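Local coordinates for protein phenylalanine--tRNA ligase beta subunit (Bacteroides fragilis, PDB 3IG2) that forms the core domain of the beta subunit of phenylalanyl-tRNA synthetase, the tetrameric enzyme that uses ATP to attach phenylalanine to tRNA(Phe), at residues T31-Y36 against K45-L50; T64-G69 against K190-A195; E71-N76 against L84-F89; N146-L151 against A205-K210. All coordinates share one frame; numbering follows the deposited sequence.

Interaction 1 of 4, residues T31-Y36 against K45-L50; sequences TRAAYY and KNLVML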
loop_
_atom_site.group_PDB
_atom_site.type_symbol
_atom_site.label_atom_id
_atom_site.label_comp_id
_atom_site.label_asym_id
_atom_site.label_seq_id
_atom_site.Cartn_x
_atom_site.Cartn_y
_atom_site.Cartn_z
ATOM N N THR B 31 14.034 -23.954 26.307
ATOM C CA THR B 31 15.177 -23.219 25.763
ATOM C C THR B 31 16.500 -23.541 26.494
ATOM O O THR B 31 16.557 -24.472 27.322
ATOM C CB THR B 31 14.875 -21.704 25.777
ATOM O OG1 THR B 31 15.817 -21.008 24.958
ATOM C CG2 THR B 31 14.936 -21.160 27.191
ATOM N N ARG B 32 17.526 -22.747 26.193
ATOM C CA ARG B 32 18.923 -22.948 26.635
ATOM C C ARG B 32 19.302 -21.988 27.773
ATOM O O ARG B 32 19.376 -20.764 27.582
ATOM C CB ARG B 32 19.843 -22.737 25.424
ATOM C CG ARG B 32 21.335 -22.712 25.680
ATOM C CD ARG B 32 22.055 -22.900 24.347
ATOM N NE ARG B 32 23.491 -22.596 24.366
ATOM C CZ ARG B 32 24.450 -23.402 24.842
ATOM N NH1 ARG B 32 24.157 -24.585 25.383
ATOM N NH2 ARG B 32 25.721 -23.017 24.798
ATOM N N ALA B 33 19.532 -22.552 28.962
ATOM C CA ALA B 33 19.897 -21.783 30.151
ATOM C C ALA B 33 21.147 -20.886 29.920
ATOM O O ALA B 33 21.242 -19.783 30.463
ATOM C CB ALA B 33 20.124 -22.746 31.361
ATOM N N ALA B 34 22.073 -21.354 29.083
ATOM C CA ALA B 34 23.341 -20.654 28.857
ATOM C C ALA B 34 23.141 -19.325 28.131
ATOM O O ALA B 34 23.992 -18.453 28.210
ATOM C CB ALA B 34 24.337 -21.550 28.112
ATOM N N TYR B 35 22.002 -19.156 27.456
ATOM C CA TYR B 35 21.671 -17.876 26.870
ATOM C C TYR B 35 21.610 -16.793 27.951
ATOM O O TYR B 35 21.877 -15.640 27.688
ATOM C CB TYR B 35 20.312 -17.928 26.188
ATOM C CG TYR B 35 20.200 -18.666 24.865
ATOM C CD1 TYR B 35 21.317 -18.921 24.061
ATOM C CD2 TYR B 35 18.941 -19.070 24.406
ATOM C CE1 TYR B 35 21.173 -19.549 22.823
ATOM C CE2 TYR B 35 18.777 -19.693 23.171
ATOM C CZ TYR B 35 19.900 -19.924 22.393
ATOM O OH TYR B 35 19.744 -20.547 21.201
ATOM N N TYR B 36 21.262 -17.179 29.172
ATOM C CA TYR B 36 21.050 -16.218 30.244
ATOM C C TYR B 36 22.315 -15.922 31.077
ATOM O O TYR B 36 22.285 -15.097 31.987
ATOM C CB TYR B 36 19.879 -16.700 31.118
ATOM C CG TYR B 36 18.580 -16.796 30.338
ATOM C CD1 TYR B 36 17.687 -15.709 30.288
ATOM C CD2 TYR B 36 18.250 -17.954 29.614
ATOM C CE1 TYR B 36 16.502 -15.781 29.555
ATOM C CE2 TYR B 36 17.066 -18.028 28.885
ATOM C CZ TYR B 36 16.200 -16.936 28.858
ATOM O OH TYR B 36 15.025 -17.019 28.144
ATOM N N LYS B 45 19.643 -16.756 37.682
ATOM C CA LYS B 45 19.068 -17.254 38.928
ATOM C C LYS B 45 17.550 -17.235 38.939
ATOM O O LYS B 45 16.952 -17.894 39.777
ATOM C CB LYS B 45 19.618 -16.510 40.146
ATOM C CG LYS B 45 19.272 -15.027 40.239
ATOM C CD LYS B 45 19.779 -14.445 41.598
ATOM C CE LYS B 45 19.727 -12.925 41.619
ATOM N NZ LYS B 45 18.534 -12.401 40.865
ATOM N N ASN B 46 16.928 -16.487 38.019
ATOM C CA ASN B 46 15.448 -16.455 37.938
ATOM C C ASN B 46 14.852 -17.407 36.884
ATOM O O ASN B 46 13.664 -17.349 36.577
ATOM C CB ASN B 46 14.929 -15.029 37.718
ATOM C CG ASN B 46 15.362 -14.079 38.813
ATOM O OD1 ASN B 46 15.990 -13.060 38.537
ATOM N ND2 ASN B 46 15.056 -14.418 40.064
ATOM N N LEU B 47 15.681 -18.296 36.356
ATOM C CA LEU B 47 15.207 -19.243 35.351
ATOM C C LEU B 47 14.412 -20.352 35.998
ATOM O O LEU B 47 14.741 -20.805 37.079
ATOM C CB LEU B 47 16.364 -19.875 34.574
ATOM C CG LEU B 47 17.051 -19.032 33.500
ATOM C CD1 LEU B 47 18.411 -19.692 33.146
ATOM C CD2 LEU B 47 16.159 -18.895 32.301
ATOM N N VAL B 48 13.387 -20.795 35.297
ATOM C CA VAL B 48 12.625 -21.956 35.701
ATOM C C VAL B 48 13.311 -23.174 35.103
ATOM O O VAL B 48 13.131 -23.456 33.928
ATOM C CB VAL B 48 11.170 -21.837 35.170
ATOM C CG1 VAL B 48 10.329 -23.082 35.548
ATOM C CG2 VAL B 48 10.531 -20.571 35.700
HETATM N N MSE B 49 14.067 -23.905 35.923
HETATM C CA MSE B 49 14.837 -25.028 35.445
HETATM C C MSE B 49 13.994 -26.296 35.415
HETATM O O MSE B 49 13.094 -26.502 36.260
HETATM C CB MSE B 49 16.108 -25.268 36.296
HETATM C CG MSE B 49 17.039 -24.070 36.492
HETATM SE SE MSE B 49 17.818 -23.482 34.833
HETATM C CE MSE B 49 18.986 -25.043 34.524
ATOM N N LEU B 50 14.324 -27.150 34.449
ATOM C CA LEU B 50 13.690 -28.449 34.332
ATOM C C LEU B 50 14.307 -29.437 35.300
ATOM O O LEU B 50 15.514 -29.446 35.487
ATOM C CB LEU B 50 13.795 -28.981 32.898
ATOM C CG LEU B 50 12.595 -28.761 31.970
ATOM C CD1 LEU B 50 12.297 -27.323 31.751
ATOM C CD2 LEU B 50 12.780 -29.494 30.624
#

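Interaction 2 of 4, residues T64-G69 against K190-A195; sequences TLLFGG and KKMLKA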
loop_
_atom_site.group_PDB
_atom_site.type_symbol
_atom_site.label_atom_id
_atom_site.label_comp_id
_atom_site.label_asym_id
_atom_site.label_seq_id
_atom_site.Cartn_x
_atom_site.Cartn_y
_atom_site.Cartn_z
ATOM N N THR B 64 12.481 -14.887 28.520
ATOM C CA THR B 64 12.218 -13.815 27.566
ATOM C C THR B 64 11.901 -14.439 26.215
ATOM O O THR B 64 12.436 -15.516 25.882
ATOM C CB THR B 64 13.443 -12.830 27.428
ATOM O OG1 THR B 64 13.161 -11.822 26.451
ATOM C CG2 THR B 64 14.741 -13.556 27.035
ATOM N N LEU B 65 11.093 -13.743 25.426
ATOM C CA LEU B 65 10.925 -14.100 24.015
ATOM C C LEU B 65 12.124 -13.824 23.126
ATOM O O LEU B 65 12.249 -14.396 22.025
ATOM C CB LEU B 65 9.727 -13.354 23.420
ATOM C CG LEU B 65 8.348 -13.685 24.038
ATOM C CD1 LEU B 65 7.302 -12.987 23.242
ATOM C CD2 LEU B 65 8.121 -15.168 24.037
ATOM N N LEU B 66 12.997 -12.931 23.550
ATOM C CA LEU B 66 14.011 -12.397 22.634
ATOM C C LEU B 66 14.753 -13.468 21.843
ATOM O O LEU B 66 14.840 -13.401 20.596
ATOM C CB LEU B 66 15.041 -11.597 23.422
ATOM C CG LEU B 66 16.277 -11.147 22.662
ATOM C CD1 LEU B 66 15.890 -10.157 21.576
ATOM C CD2 LEU B 66 17.232 -10.504 23.641
ATOM N N PHE B 67 15.327 -14.431 22.566
ATOM C CA PHE B 67 16.283 -15.356 21.951
ATOM C C PHE B 67 15.691 -16.233 20.851
ATOM O O PHE B 67 16.324 -16.447 19.815
ATOM C CB PHE B 67 16.970 -16.203 23.013
ATOM C CG PHE B 67 17.673 -15.386 24.061
ATOM C CD1 PHE B 67 18.642 -14.461 23.705
ATOM C CD2 PHE B 67 17.377 -15.553 25.405
ATOM C CE1 PHE B 67 19.301 -13.723 24.677
ATOM C CE2 PHE B 67 18.035 -14.818 26.381
ATOM C CZ PHE B 67 18.985 -13.906 26.026
ATOM N N GLY B 68 14.467 -16.709 21.057
ATOM C CA GLY B 68 13.815 -17.467 20.023
ATOM C C GLY B 68 13.687 -16.669 18.739
ATOM O O GLY B 68 13.868 -17.209 17.659
ATOM N N GLY B 69 13.351 -15.390 18.861
ATOM C CA GLY B 69 13.264 -14.514 17.689
ATOM C C GLY B 69 14.616 -14.332 16.995
ATOM O O GLY B 69 14.670 -14.245 15.773
ATOM N N LYS B 190 25.193 -5.286 19.484
ATOM C CA LYS B 190 26.030 -5.964 18.509
ATOM C C LYS B 190 26.579 -7.314 19.007
ATOM O O LYS B 190 26.575 -8.304 18.264
ATOM C CB LYS B 190 27.184 -5.047 18.138
ATOM C CG LYS B 190 27.094 -4.512 16.725
ATOM C CD LYS B 190 25.896 -3.609 16.482
ATOM C CE LYS B 190 26.114 -2.774 15.211
ATOM N NZ LYS B 190 27.421 -2.037 15.191
ATOM N N LYS B 191 27.049 -7.342 20.255
ATOM C CA LYS B 191 27.561 -8.571 20.867
ATOM C C LYS B 191 26.501 -9.668 20.765
ATOM O O LYS B 191 26.781 -10.787 20.361
ATOM C CB LYS B 191 28.000 -8.301 22.319
ATOM C CG LYS B 191 28.100 -9.522 23.241
ATOM C CD LYS B 191 28.965 -9.193 24.476
ATOM C CE LYS B 191 29.074 -10.388 25.412
ATOM N NZ LYS B 191 29.860 -10.070 26.654
HETATM N N MSE B 192 25.260 -9.324 21.071
HETATM C CA MSE B 192 24.181 -10.303 21.001
HETATM C C MSE B 192 23.815 -10.785 19.601
HETATM O O MSE B 192 23.502 -11.952 19.422
HETATM C CB MSE B 192 22.954 -9.749 21.705
HETATM C CG MSE B 192 23.121 -9.942 23.169
HETATM SE SE MSE B 192 22.173 -11.550 23.587
HETATM C CE MSE B 192 20.553 -10.467 23.513
ATOM N N LEU B 193 23.834 -9.895 18.619
ATOM C CA LEU B 193 23.607 -10.307 17.239
ATOM C C LEU B 193 24.665 -11.337 16.834
ATOM O O LEU B 193 24.367 -12.351 16.203
ATOM C CB LEU B 193 23.699 -9.079 16.316
ATOM C CG LEU B 193 22.710 -7.968 16.639
ATOM C CD1 LEU B 193 22.960 -6.736 15.787
ATOM C CD2 LEU B 193 21.325 -8.494 16.444
ATOM N N LYS B 194 25.908 -11.050 17.200
ATOM C CA LYS B 194 27.035 -11.895 16.854
ATOM C C LYS B 194 26.879 -13.284 17.461
ATOM O O LYS B 194 27.028 -14.292 16.778
ATOM C CB LYS B 194 28.316 -11.249 17.358
ATOM C CG LYS B 194 29.552 -12.069 17.096
ATOM C CD LYS B 194 29.975 -11.952 15.648
ATOM C CE LYS B 194 30.894 -10.769 15.429
ATOM N NZ LYS B 194 32.052 -11.178 14.577
ATOM N N ALA B 195 26.555 -13.324 18.749
ATOM C CA ALA B 195 26.410 -14.602 19.437
ATOM C C ALA B 195 25.304 -15.442 18.808
ATOM O O ALA B 195 25.322 -16.656 18.951
ATOM C CB ALA B 195 26.150 -14.393 20.926
#

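Interaction 3 of 4, residues E71-N76 against L84-F89; sequences ESIAHN and LKFFEF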
loop_
_atom_site.group_PDB
_atom_site.type_symbol
_atom_site.label_atom_id
_atom_site.label_comp_id
_atom_site.label_asym_id
_atom_site.label_seq_id
_atom_site.Cartn_x
_atom_site.Cartn_y
_atom_site.Cartn_z
ATOM N N GLU B 71 17.049 -16.582 16.982
ATOM C CA GLU B 71 17.185 -17.864 16.276
ATOM C C GLU B 71 16.398 -17.875 14.953
ATOM O O GLU B 71 16.925 -18.295 13.918
ATOM C CB GLU B 71 16.724 -19.027 17.143
ATOM C CG GLU B 71 17.580 -19.321 18.362
ATOM C CD GLU B 71 16.867 -20.251 19.355
ATOM O OE1 GLU B 71 15.679 -20.543 19.133
ATOM O OE2 GLU B 71 17.486 -20.719 20.335
ATOM N N SER B 72 15.151 -17.390 15.002
ATOM C CA SER B 72 14.281 -17.319 13.819
ATOM C C SER B 72 14.874 -16.415 12.747
ATOM O O SER B 72 14.812 -16.745 11.573
ATOM C CB SER B 72 12.877 -16.817 14.188
ATOM O OG SER B 72 12.205 -17.699 15.073
ATOM N N ILE B 73 15.431 -15.273 13.146
ATOM C CA ILE B 73 16.055 -14.337 12.194
ATOM C C ILE B 73 17.245 -15.019 11.529
ATOM O O ILE B 73 17.377 -14.985 10.295
ATOM C CB ILE B 73 16.471 -12.991 12.849
ATOM C CG1 ILE B 73 15.246 -12.085 13.057
ATOM C CG2 ILE B 73 17.475 -12.265 11.963
ATOM C CD1 ILE B 73 15.447 -11.009 14.103
ATOM N N ALA B 74 18.081 -15.654 12.352
ATOM C CA ALA B 74 19.186 -16.481 11.879
ATOM C C ALA B 74 18.756 -17.537 10.841
ATOM O O ALA B 74 19.388 -17.638 9.783
ATOM C CB ALA B 74 19.912 -17.133 13.053
ATOM N N HIS B 75 17.692 -18.302 11.123
ATOM C CA HIS B 75 17.171 -19.310 10.178
ATOM C C HIS B 75 16.416 -18.742 8.936
ATOM O O HIS B 75 16.183 -19.477 7.957
ATOM C CB HIS B 75 16.324 -20.379 10.916
ATOM N N ASN B 76 16.061 -17.457 8.967
ATOM C CA ASN B 76 15.335 -16.804 7.863
ATOM C C ASN B 76 16.213 -15.920 6.988
ATOM O O ASN B 76 15.731 -14.981 6.336
ATOM C CB ASN B 76 14.148 -15.980 8.378
ATOM C CG ASN B 76 12.895 -16.812 8.569
ATOM O OD1 ASN B 76 12.683 -17.426 9.625
ATOM N ND2 ASN B 76 12.042 -16.825 7.546
ATOM N N LEU B 84 13.204 -8.388 7.612
ATOM C CA LEU B 84 12.329 -9.338 8.265
ATOM C C LEU B 84 11.575 -8.598 9.346
ATOM O O LEU B 84 12.176 -7.833 10.091
ATOM C CB LEU B 84 13.132 -10.447 8.914
ATOM C CG LEU B 84 13.959 -11.336 8.006
ATOM C CD1 LEU B 84 14.564 -12.417 8.887
ATOM C CD2 LEU B 84 13.111 -11.955 6.868
ATOM N N LYS B 85 10.267 -8.831 9.415
ATOM C CA LYS B 85 9.435 -8.298 10.476
ATOM C C LYS B 85 8.598 -9.394 11.080
ATOM O O LYS B 85 7.682 -9.915 10.433
ATOM C CB LYS B 85 8.526 -7.188 9.959
ATOM C CG LYS B 85 9.298 -6.060 9.339
ATOM C CD LYS B 85 8.473 -4.794 9.299
ATOM C CE LYS B 85 7.721 -4.706 8.033
ATOM N NZ LYS B 85 8.593 -4.079 7.031
ATOM N N PHE B 86 8.915 -9.722 12.335
ATOM C CA PHE B 86 8.298 -10.828 13.021
ATOM C C PHE B 86 7.592 -10.385 14.299
ATOM O O PHE B 86 7.991 -9.414 14.939
ATOM C CB PHE B 86 9.368 -11.840 13.437
ATOM C CG PHE B 86 10.026 -12.555 12.294
ATOM C CD1 PHE B 86 9.316 -12.890 11.143
ATOM C CD2 PHE B 86 11.354 -12.936 12.389
ATOM C CE1 PHE B 86 9.942 -13.584 10.087
ATOM C CE2 PHE B 86 11.985 -13.635 11.354
ATOM C CZ PHE B 86 11.279 -13.950 10.197
ATOM N N PHE B 87 6.552 -11.119 14.673
ATOM C CA PHE B 87 5.967 -10.942 15.983
ATOM C C PHE B 87 5.582 -12.283 16.581
ATOM O O PHE B 87 5.322 -13.246 15.852
ATOM C CB PHE B 87 4.781 -9.955 15.969
ATOM C CG PHE B 87 3.536 -10.476 15.316
ATOM C CD1 PHE B 87 2.541 -11.078 16.072
ATOM C CD2 PHE B 87 3.329 -10.312 13.939
ATOM C CE1 PHE B 87 1.377 -11.552 15.477
ATOM C CE2 PHE B 87 2.171 -10.794 13.327
ATOM C CZ PHE B 87 1.186 -11.417 14.093
ATOM N N GLU B 88 5.546 -12.341 17.910
ATOM C CA GLU B 88 5.181 -13.564 18.580
ATOM C C GLU B 88 4.438 -13.231 19.845
ATOM O O GLU B 88 4.865 -12.365 20.588
ATOM C CB GLU B 88 6.421 -14.416 18.872
ATOM C CG GLU B 88 6.113 -15.666 19.717
ATOM C CD GLU B 88 7.319 -16.568 19.877
ATOM O OE1 GLU B 88 8.446 -16.099 19.553
ATOM O OE2 GLU B 88 7.135 -17.743 20.311
ATOM N N PHE B 89 3.293 -13.890 20.047
ATOM C CA PHE B 89 2.646 -13.928 21.350
ATOM C C PHE B 89 3.062 -15.205 22.072
ATOM O O PHE B 89 3.021 -16.292 21.494
ATOM C CB PHE B 89 1.144 -13.958 21.200
ATOM C CG PHE B 89 0.551 -12.671 20.752
ATOM C CD1 PHE B 89 0.150 -11.737 21.669
ATOM C CD2 PHE B 89 0.358 -12.419 19.405
ATOM C CE1 PHE B 89 -0.397 -10.536 21.277
ATOM C CE2 PHE B 89 -0.207 -11.214 18.978
ATOM C CZ PHE B 89 -0.587 -10.260 19.934
#

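Interaction 4 of 4, residues N146-L151 against A205-K210; sequences NIFKRL and ADLNWK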
loop_
_atom_site.group_PDB
_atom_site.type_symbol
_atom_site.label_atom_id
_atom_site.label_comp_id
_atom_site.label_asym_id
_atom_site.label_seq_id
_atom_site.Cartn_x
_atom_site.Cartn_y
_atom_site.Cartn_z
ATOM N N ASN B 146 1.164 2.449 17.633
ATOM C CA ASN B 146 -0.070 2.057 16.958
ATOM C C ASN B 146 -0.717 0.843 17.601
ATOM O O ASN B 146 -1.955 0.708 17.604
ATOM C CB ASN B 146 0.177 1.884 15.465
ATOM C CG ASN B 146 0.322 3.218 14.765
ATOM O OD1 ASN B 146 -0.334 4.198 15.150
ATOM N ND2 ASN B 146 1.184 3.277 13.746
ATOM N N ILE B 147 0.117 -0.014 18.182
ATOM C CA ILE B 147 -0.387 -1.088 19.030
ATOM C C ILE B 147 -1.067 -0.492 20.251
ATOM O O ILE B 147 -2.206 -0.870 20.572
ATOM C CB ILE B 147 0.705 -2.091 19.454
ATOM C CG1 ILE B 147 1.129 -2.927 18.251
ATOM C CG2 ILE B 147 0.161 -3.047 20.490
ATOM C CD1 ILE B 147 2.415 -3.671 18.457
ATOM N N PHE B 148 -0.400 0.441 20.926
ATOM C CA PHE B 148 -1.026 1.090 22.079
ATOM C C PHE B 148 -2.381 1.721 21.724
ATOM O O PHE B 148 -3.347 1.552 22.462
ATOM C CB PHE B 148 -0.114 2.126 22.725
ATOM C CG PHE B 148 1.087 1.543 23.411
ATOM C CD1 PHE B 148 1.144 0.187 23.751
ATOM C CD2 PHE B 148 2.146 2.356 23.763
ATOM C CE1 PHE B 148 2.224 -0.329 24.409
ATOM C CE2 PHE B 148 3.242 1.833 24.417
ATOM C CZ PHE B 148 3.277 0.479 24.747
ATOM N N LYS B 149 -2.444 2.445 20.611
ATOM C CA LYS B 149 -3.687 3.064 20.157
ATOM C C LYS B 149 -4.775 2.030 19.927
ATOM O O LYS B 149 -5.944 2.258 20.273
ATOM C CB LYS B 149 -3.455 3.852 18.869
ATOM C CG LYS B 149 -2.689 5.118 19.096
ATOM C CD LYS B 149 -2.444 5.868 17.794
ATOM C CE LYS B 149 -2.073 7.311 18.086
ATOM N NZ LYS B 149 -1.696 8.071 16.851
ATOM N N ARG B 150 -4.373 0.894 19.343
ATOM C CA ARG B 150 -5.281 -0.195 19.044
ATOM C C ARG B 150 -5.863 -0.742 20.343
ATOM O O ARG B 150 -7.022 -1.154 20.383
ATOM C CB ARG B 150 -4.555 -1.286 18.251
ATOM C CG ARG B 150 -5.447 -2.361 17.631
ATOM C CD ARG B 150 -6.867 -1.872 17.489
ATOM N NE ARG B 150 -7.381 -2.101 16.158
ATOM C CZ ARG B 150 -8.650 -1.918 15.810
ATOM N NH1 ARG B 150 -9.529 -1.486 16.706
ATOM N NH2 ARG B 150 -9.034 -2.165 14.566
ATOM N N LEU B 151 -5.072 -0.702 21.414
ATOM C CA LEU B 151 -5.545 -1.188 22.715
ATOM C C LEU B 151 -6.307 -0.101 23.460
ATOM O O LEU B 151 -6.749 -0.315 24.569
ATOM C CB LEU B 151 -4.389 -1.736 23.566
ATOM C CG LEU B 151 -3.463 -2.804 22.919
ATOM C CD1 LEU B 151 -2.250 -3.180 23.784
ATOM C CD2 LEU B 151 -4.233 -4.069 22.564
ATOM N N ALA B 205 11.066 -5.253 20.386
ATOM C CA ALA B 205 10.126 -4.727 21.396
ATOM C C ALA B 205 9.541 -5.869 22.210
ATOM O O ALA B 205 9.223 -6.935 21.660
ATOM C CB ALA B 205 8.982 -3.894 20.718
ATOM N N ASP B 206 9.403 -5.656 23.510
ATOM C CA ASP B 206 8.744 -6.634 24.375
ATOM C C ASP B 206 7.612 -5.884 25.054
ATOM O O ASP B 206 7.843 -4.975 25.838
ATOM C CB ASP B 206 9.742 -7.190 25.392
ATOM C CG ASP B 206 9.109 -8.098 26.462
ATOM O OD1 ASP B 206 7.899 -8.370 26.481
ATOM O OD2 ASP B 206 9.850 -8.562 27.334
ATOM N N LEU B 207 6.380 -6.248 24.742
ATOM C CA LEU B 207 5.232 -5.624 25.412
ATOM C C LEU B 207 4.664 -6.628 26.397
ATOM O O LEU B 207 4.418 -7.795 26.038
ATOM C CB LEU B 207 4.155 -5.220 24.420
ATOM C CG LEU B 207 4.372 -3.986 23.540
ATOM C CD1 LEU B 207 5.631 -4.099 22.675
ATOM C CD2 LEU B 207 3.127 -3.721 22.700
ATOM N N ASN B 208 4.469 -6.167 27.627
ATOM C CA ASN B 208 3.891 -6.964 28.699
ATOM C C ASN B 208 2.376 -6.936 28.572
ATOM O O ASN B 208 1.685 -6.125 29.190
ATOM C CB ASN B 208 4.398 -6.465 30.069
ATOM C CG ASN B 208 5.925 -6.317 30.101
ATOM O OD1 ASN B 208 6.670 -7.287 30.307
ATOM N ND2 ASN B 208 6.399 -5.099 29.877
ATOM N N TRP B 209 1.878 -7.848 27.739
ATOM C CA TRP B 209 0.477 -7.889 27.297
ATOM C C TRP B 209 -0.572 -7.852 28.407
ATOM O O TRP B 209 -1.516 -7.066 28.322
ATOM C CB TRP B 209 0.238 -9.116 26.399
ATOM C CG TRP B 209 -1.074 -9.121 25.783
ATOM C CD1 TRP B 209 -2.202 -9.755 26.239
ATOM C CD2 TRP B 209 -1.439 -8.452 24.582
ATOM N NE1 TRP B 209 -3.235 -9.507 25.398
ATOM C CE2 TRP B 209 -2.799 -8.715 24.365
ATOM C CE3 TRP B 209 -0.740 -7.655 23.659
ATOM C CZ2 TRP B 209 -3.493 -8.195 23.264
ATOM C CZ3 TRP B 209 -1.411 -7.146 22.583
ATOM C CH2 TRP B 209 -2.781 -7.418 22.384
ATOM N N LYS B 210 -0.411 -8.691 29.434
ATOM C CA LYS B 210 -1.373 -8.731 30.544
ATOM C C LYS B 210 -1.521 -7.351 31.185
ATOM O O LYS B 210 -2.633 -6.931 31.528
ATOM C CB LYS B 210 -0.960 -9.765 31.605
#

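Interaction 1 of 4, residues T31-Y36 against K45-L50
The carbonyl oxygen of Ala-33 is approached from two directions. It accepts the backbone N-H of Tyr-36, with Tyr-36 N 2.9 Å from Ala-33 O, and so closes the short 3-10 turn of residues 33-36; from the other segment, methyl CD1 of Leu-47 comes to 3.9 Å of the same oxygen. Ala-33 O also lies at the edge of the Tyr-36 ring, close to its plane, while Leu-47 takes one face. Its second methyl, CD2, stands over the middle of that face, 3.6 Å from the centroid and only 14° off the ring normal, a well-formed CH-pi contact. Both branches of the leucine are thus used, CD2 above the ring and CD1 between the turn carbonyl, the Tyr-36 CB and Ala-33 CB. Tyr-36 holds CG anti to its carbonyl carbon (chi1 -62°), which brings the ring up against the 45-50 segment. OH is hydrogen-bonded to Gln-63 N, so the ring is held at its phenol end as well as by the face contact. At the margin, the chain of the selenomethionine Met-49 is bent at chi2 and chi3, and its CE reaches Ala-33 CB at 4.1 Å. Cys-60, on the strand between the two outer ones, touches Ala-33, Leu-47 and Met-49 and fills in the same apolar patch. The contact therefore seats a 3-10 turn on the small antiparallel sheet of strands 30-31, 60-61 and 48-49, which stands beside the main sheet of this class II synthetase-like domain.

Interaction 2 of 4, residues T64-G69 against K190-A195
A Met-aromatic contact joins the first turn of helix 66-75 to the short helix 190-195, inside the apolar core of the domain. The selenium of Met-192, a selenomethionine, lies at the edge of the Phe-67 ring and in its plane, 5.1 Å from the centroid and 3.8 Å from CE1. The methyl CE lies obliquely to the ring, 3.7 Å from Phe-67 CE1, and meets Leu-66 tip to tip. Met-192 CE is modelled 3.3 Å from Leu-66 CD2, shorter than usual for two carbons, and the exact value is doubtful. Met-192 is bent at chi2 and chi3 (-97° and -79°); its side chain and that of Phe-67 cross at about a right angle. Leu-66 extends to meet it because its CG is anti to the backbone N (chi1 171°). The helix that carries both partners is fastened at its beginning by Thr-64, whose OG1 accepts a nearly straight capping bond from Leu-66 N at 3.1 Å. On the other side, Met-192 N is bonded to Thr-189 OG1, which ties the start of helix 190-195 down. Phe-67 also meets the nearly parallel ring of Phe-196, which follows that helix directly, and makes an edge-to-face contact with Tyr-36. Leu-66 rests in addition on Tyr-204 of strand 200-207 and Leu-193 touches Val-202 of the same strand, so the helix pair lies against the main sheet.

Interaction 3 of 4, residues E71-N76 against L84-F89
Apolar packing between the last turn of helix 66-75 and the start of strand 85-95 centres on Leu-84, Phe-86 and Ile-73. Ile-73 CG1 comes obliquely to the Phe-86 ring, 4.0 Å from CE2, while its other branch, CG2, lies 4.2 Å from Leu-84 CD1. The same Leu-84 methyl touches Asn-76 CB at 3.6 Å. Asn-76 CB in turn sits at the edge of the Phe-86 ring, in its plane and 4.0 Å from CZ, and within its own segment Leu-84 CB lies over the rim of one ring face. With CG anti to the carbonyl carbon (chi1 -68°), Phe-86 sends its CE2 and CZ atoms to the helix end.

Polar bonding holds the partners from within the helix and from beyond the pair. Asn-76 N closes the final turn on Ile-73 O at 3.1 Å, just where the chain leaves helical geometry. Ser-72 OG, whose CB lies near Phe-86, is engaged by Gly-68 O and Asn-27 ND2. On the sheet side, Phe-86 is bonded through its backbone to Trp-118 of strand 109-121, and Lys-85 to Asn-23. Helix 66-75 thus packs on a strand flanked by 23-24 and 109-121.

Interaction 4 of 4, residues N146-L151 against A205-K210
The indole of Trp-209 and the phenyl ring of Phe-148 are the flat groups of this contact, and each receives a leucine methyl from the opposite segment. Leu-151 CD2 approaches the six-membered ring of Trp-209 obliquely, 3.7 Å from CH2 and 4.2 Å from CZ3. Leu-207 CD2 comes just as obliquely to Phe-148, 3.9 Å from CE1. Leu-151 adds an aliphatic contact to an indole that also meets Phe-89, edge-to-face, and Tyr-113, almost perpendicular to it. The setting is a helix layered on the largely antiparallel main sheet, consistent with the class II synthetase fold: helix 134-150 packs on the sheet beside strand 200-207, the two running roughly alongside each other. The strand then passes through a turn into the short helix 209-212, with Asn-208 the centre of an inverse gamma turn. Trp-209 carries CG anti to its backbone N (chi1 -172°), which swings the six-membered ring back toward the end of helix 134-150, while NE1 is hydrogen-bonded to Ser-6 OG at the start of helix 6-19. Ala-183 on the next strand touches both Phe-148 and Leu-207, and elsewhere on the helix Lys-149 NZ makes a salt bridge with Glu-40 of the third subunit. One methyl meets two helix residues: Leu-207 CD2, besides touching the phenyl ring, lies 3.8 Å from Ile-147 CG2.

Overall arrangement
Interactions 2 and 3 share helix 66-75, the first through its beginning and the second through its end, with centres 11 Å apart. Interaction 1 joins both, since Tyr-36 CE1 packs on Phe-67 CE2 at 3.7 Å and Tyr-35 OH probably hydrogen-bonds Glu-71 OE2. Interaction 4 lies across the centre of the chain, about 26 Å from interaction 1 between centres, but reaches the same main sheet as interaction 3; Phe-89 CE1 and Trp-209 CE3 meet at 3.8 Å. Along the chain, interaction 3 is nested within the loop closed by interaction 2, whereas the segments of interactions 2 and 4 alternate without touching (nearest atoms about 5 Å apart), helix 190-195 preceding strand 200-207.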